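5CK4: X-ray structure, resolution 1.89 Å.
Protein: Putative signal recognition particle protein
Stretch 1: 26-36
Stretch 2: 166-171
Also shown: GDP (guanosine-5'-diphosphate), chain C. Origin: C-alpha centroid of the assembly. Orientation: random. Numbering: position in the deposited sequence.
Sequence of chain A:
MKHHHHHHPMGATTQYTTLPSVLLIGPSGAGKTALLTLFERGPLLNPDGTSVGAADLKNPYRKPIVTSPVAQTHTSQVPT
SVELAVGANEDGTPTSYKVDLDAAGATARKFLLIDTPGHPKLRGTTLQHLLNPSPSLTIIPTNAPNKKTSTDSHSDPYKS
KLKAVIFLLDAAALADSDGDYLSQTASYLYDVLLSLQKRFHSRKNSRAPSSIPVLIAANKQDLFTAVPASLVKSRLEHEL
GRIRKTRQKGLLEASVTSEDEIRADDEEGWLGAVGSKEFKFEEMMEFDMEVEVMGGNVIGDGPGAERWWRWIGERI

Stretch 1 26-36: GPSGAGKTALL
Stretch 2 (166-171) IFLLDA

A phosphate-binding loop and the start of its helix pack over the end of a β-strand, a contact made by apolar fit and close backbone approach, with no direct hydrogen bond between the stretches. Residues 166-170 are strand; 26-31 form the loop, with a type II turn from P27 to A30 (A30 N to P27 O, 3.3 Å), and G31 occupies the N-cap position, right before the helix that begins at K32. The register sets G26 CA 5.0 Å from L168 CA and A30 CA 4.7 Å from L169 CA.

L168 (chi1 t, chi2 p) is the centrepiece: its CD2 lies 3.3 Å from G31 C, its CD1 4.0 Å from L35 CD2 (L35 t, p), and its CG 4.1 Å from A30 CB. Its carbonyl O finds no hydrogen-bond partner, but G26 CA approaches it at 3.5 Å in a CA-H...O contact. G26 (phi/psi 162/168) must be glycine: an ideal CB would sit 2.2 Å from L168 O. G26 CA also covers one face of the F167 ring, 4.2 Å from CE2.

A water bridges the far end, donating to D170 OD2 (2.8 Å) and weakly to G29 O (3.4 Å). Amides of the loop and the first helical residue bind GDP: G29 N donates to GDP O3B at 2.7 Å and K32 N to GDP O2B at 2.8 Å, while K32 NZ (m, t, m, m) also meets O2B, at 2.7 Å.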

# COMPACT_ATOMS: atom_id res chain seq x y z
N GLY A 26 3.45 -5.02 -2.28
CA GLY A 26 4.07 -4.48 -3.48
C GLY A 26 4.67 -5.56 -4.35
O GLY A 26 4.81 -6.70 -3.92
N PRO A 27 5.03 -5.21 -5.60
CA PRO A 27 5.61 -6.22 -6.49
C PRO A 27 6.97 -6.67 -5.98
O PRO A 27 7.62 -5.95 -5.22
CB PRO A 27 5.77 -5.47 -7.82
CG PRO A 27 5.88 -4.03 -7.43
CD PRO A 27 5.03 -3.86 -6.20
N SER A 28 7.40 -7.85 -6.40
CA SER A 28 8.73 -8.34 -6.05
C SER A 28 9.81 -7.35 -6.50
O SER A 28 9.66 -6.69 -7.52
CB SER A 28 8.97 -9.70 -6.69
OG SER A 28 8.02 -10.64 -6.24
N GLY A 29 10.89 -7.26 -5.73
CA GLY A 29 11.98 -6.34 -6.05
C GLY A 29 11.78 -4.92 -5.56
O GLY A 29 12.64 -4.06 -5.74
N ALA A 30 10.63 -4.65 -4.96
CA ALA A 30 10.32 -3.29 -4.52
C ALA A 30 11.23 -2.88 -3.36
O ALA A 30 11.52 -1.70 -3.20
CB ALA A 30 8.89 -3.18 -4.09
N GLY A 31 11.65 -3.87 -2.57
CA GLY A 31 12.45 -3.62 -1.38
C GLY A 31 11.72 -3.97 -0.09
O GLY A 31 12.05 -3.46 0.98
N LYS A 32 10.72 -4.84 -0.16
CA LYS A 32 9.94 -5.19 1.03
C LYS A 32 10.79 -5.88 2.10
O LYS A 32 10.73 -5.52 3.28
CB LYS A 32 8.71 -6.02 0.66
CG LYS A 32 7.73 -5.27 -0.28
CD LYS A 32 6.43 -6.03 -0.51
CE LYS A 32 6.67 -7.41 -1.11
NZ LYS A 32 7.60 -7.38 -2.29
N THR A 33 11.59 -6.87 1.70
CA THR A 33 12.45 -7.58 2.65
C THR A 33 13.43 -6.61 3.29
O THR A 33 13.62 -6.61 4.51
CB THR A 33 13.22 -8.73 1.97
OG1 THR A 33 12.30 -9.64 1.35
CG2 THR A 33 14.07 -9.49 3.01
N ALA A 34 14.03 -5.76 2.45
CA ALA A 34 14.99 -4.77 2.93
C ALA A 34 14.35 -3.80 3.93
O ALA A 34 14.95 -3.46 4.96
CB ALA A 34 15.60 -4.00 1.75
N LEU A 35 13.15 -3.34 3.61
CA LEU A 35 12.43 -2.41 4.48
C LEU A 35 12.11 -3.04 5.83
O LEU A 35 12.29 -2.41 6.87
CB LEU A 35 11.14 -1.92 3.81
CG LEU A 35 10.35 -0.81 4.51
CD1 LEU A 35 11.20 0.44 4.72
CD2 LEU A 35 9.11 -0.49 3.68
N LEU A 36 11.62 -4.28 5.81
CA LEU A 36 11.34 -5.00 7.04
C LEU A 36 12.61 -5.13 7.89
O LEU A 36 12.58 -4.98 9.11
CB LEU A 36 10.76 -6.39 6.74
CG LEU A 36 10.41 -7.28 7.94
CD1 LEU A 36 9.48 -6.55 8.90
CD2 LEU A 36 9.79 -8.60 7.48
N ILE A 166 1.18 -0.07 3.62
CA ILE A 166 2.22 0.57 2.83
C ILE A 166 2.33 -0.18 1.50
O ILE A 166 2.56 -1.40 1.49
CB ILE A 166 3.57 0.55 3.55
CG1 ILE A 166 3.52 1.38 4.84
CG2 ILE A 166 4.67 1.07 2.61
CD1 ILE A 166 4.81 1.25 5.71
N PHE A 167 2.13 0.53 0.39
CA PHE A 167 2.33 -0.08 -0.92
C PHE A 167 3.69 0.39 -1.46
O PHE A 167 3.84 1.55 -1.84
CB PHE A 167 1.22 0.33 -1.89
CG PHE A 167 1.31 -0.36 -3.23
CD1 PHE A 167 2.09 0.18 -4.25
CD2 PHE A 167 0.64 -1.55 -3.47
CE1 PHE A 167 2.19 -0.46 -5.49
CE2 PHE A 167 0.72 -2.19 -4.70
CZ PHE A 167 1.49 -1.65 -5.70
N LEU A 168 4.66 -0.52 -1.48
CA LEU A 168 6.04 -0.18 -1.86
C LEU A 168 6.28 -0.49 -3.33
O LEU A 168 5.89 -1.54 -3.81
CB LEU A 168 7.03 -0.97 -1.01
CG LEU A 168 8.51 -0.56 -0.92
CD1 LEU A 168 8.68 0.74 -0.13
CD2 LEU A 168 9.29 -1.67 -0.24
N LEU A 169 6.94 0.43 -4.03
CA LEU A 169 7.33 0.22 -5.42
C LEU A 169 8.75 0.72 -5.64
O LEU A 169 9.27 1.54 -4.87
CB LEU A 169 6.34 0.91 -6.39
CG LEU A 169 6.16 2.44 -6.25
CD1 LEU A 169 7.24 3.22 -7.05
CD2 LEU A 169 4.77 2.86 -6.69
N ASP A 170 9.37 0.23 -6.72
CA ASP A 170 10.70 0.65 -7.14
C ASP A 170 10.57 1.88 -8.03
O ASP A 170 10.15 1.78 -9.18
CB ASP A 170 11.36 -0.52 -7.89
CG ASP A 170 12.79 -0.24 -8.31
OD1 ASP A 170 13.19 0.94 -8.34
OD2 ASP A 170 13.51 -1.21 -8.61
N ALA A 171 10.91 3.06 -7.50
CA ALA A 171 10.75 4.29 -8.27
C ALA A 171 11.72 4.38 -9.45
O ALA A 171 11.50 5.17 -10.37
CB ALA A 171 10.86 5.55 -7.38
PB GDP C . 11.35 -7.55 -2.20
O1B GDP C . 11.25 -8.21 -0.85
O2B GDP C . 10.21 -6.55 -2.35
O3B GDP C . 11.25 -8.53 -3.34
O3A GDP C . 12.70 -6.71 -2.36
PA GDP C . 14.12 -6.96 -1.62
O1A GDP C . 14.04 -6.57 -0.18
O2A GDP C . 14.63 -8.37 -1.82
O5' GDP C . 14.94 -5.89 -2.46
C5' GDP C . 15.13 -6.07 -3.85
C4' GDP C . 16.47 -5.44 -4.22
O4' GDP C . 16.36 -4.02 -4.13
C3' GDP C . 17.58 -5.86 -3.26
O3' GDP C . 18.78 -5.96 -4.03
C2' GDP C . 17.71 -4.68 -2.32
O2' GDP C . 19.03 -4.52 -1.80
C1' GDP C . 17.37 -3.53 -3.24
N9 GDP C . 16.86 -2.35 -2.51
C8 GDP C . 15.91 -2.31 -1.55
N7 GDP C . 15.69 -1.03 -1.14
C5 GDP C . 16.50 -0.24 -1.87
C6 GDP C . 16.78 1.20 -1.94
O6 GDP C . 16.16 1.99 -1.20
N1 GDP C . 17.69 1.61 -2.84
C2 GDP C . 18.37 0.76 -3.65
N2 GDP C . 19.28 1.24 -4.52
N3 GDP C . 18.16 -0.58 -3.63
C4 GDP C . 17.26 -1.12 -2.77
O HOH W 1 12.20 -3.62 -9.12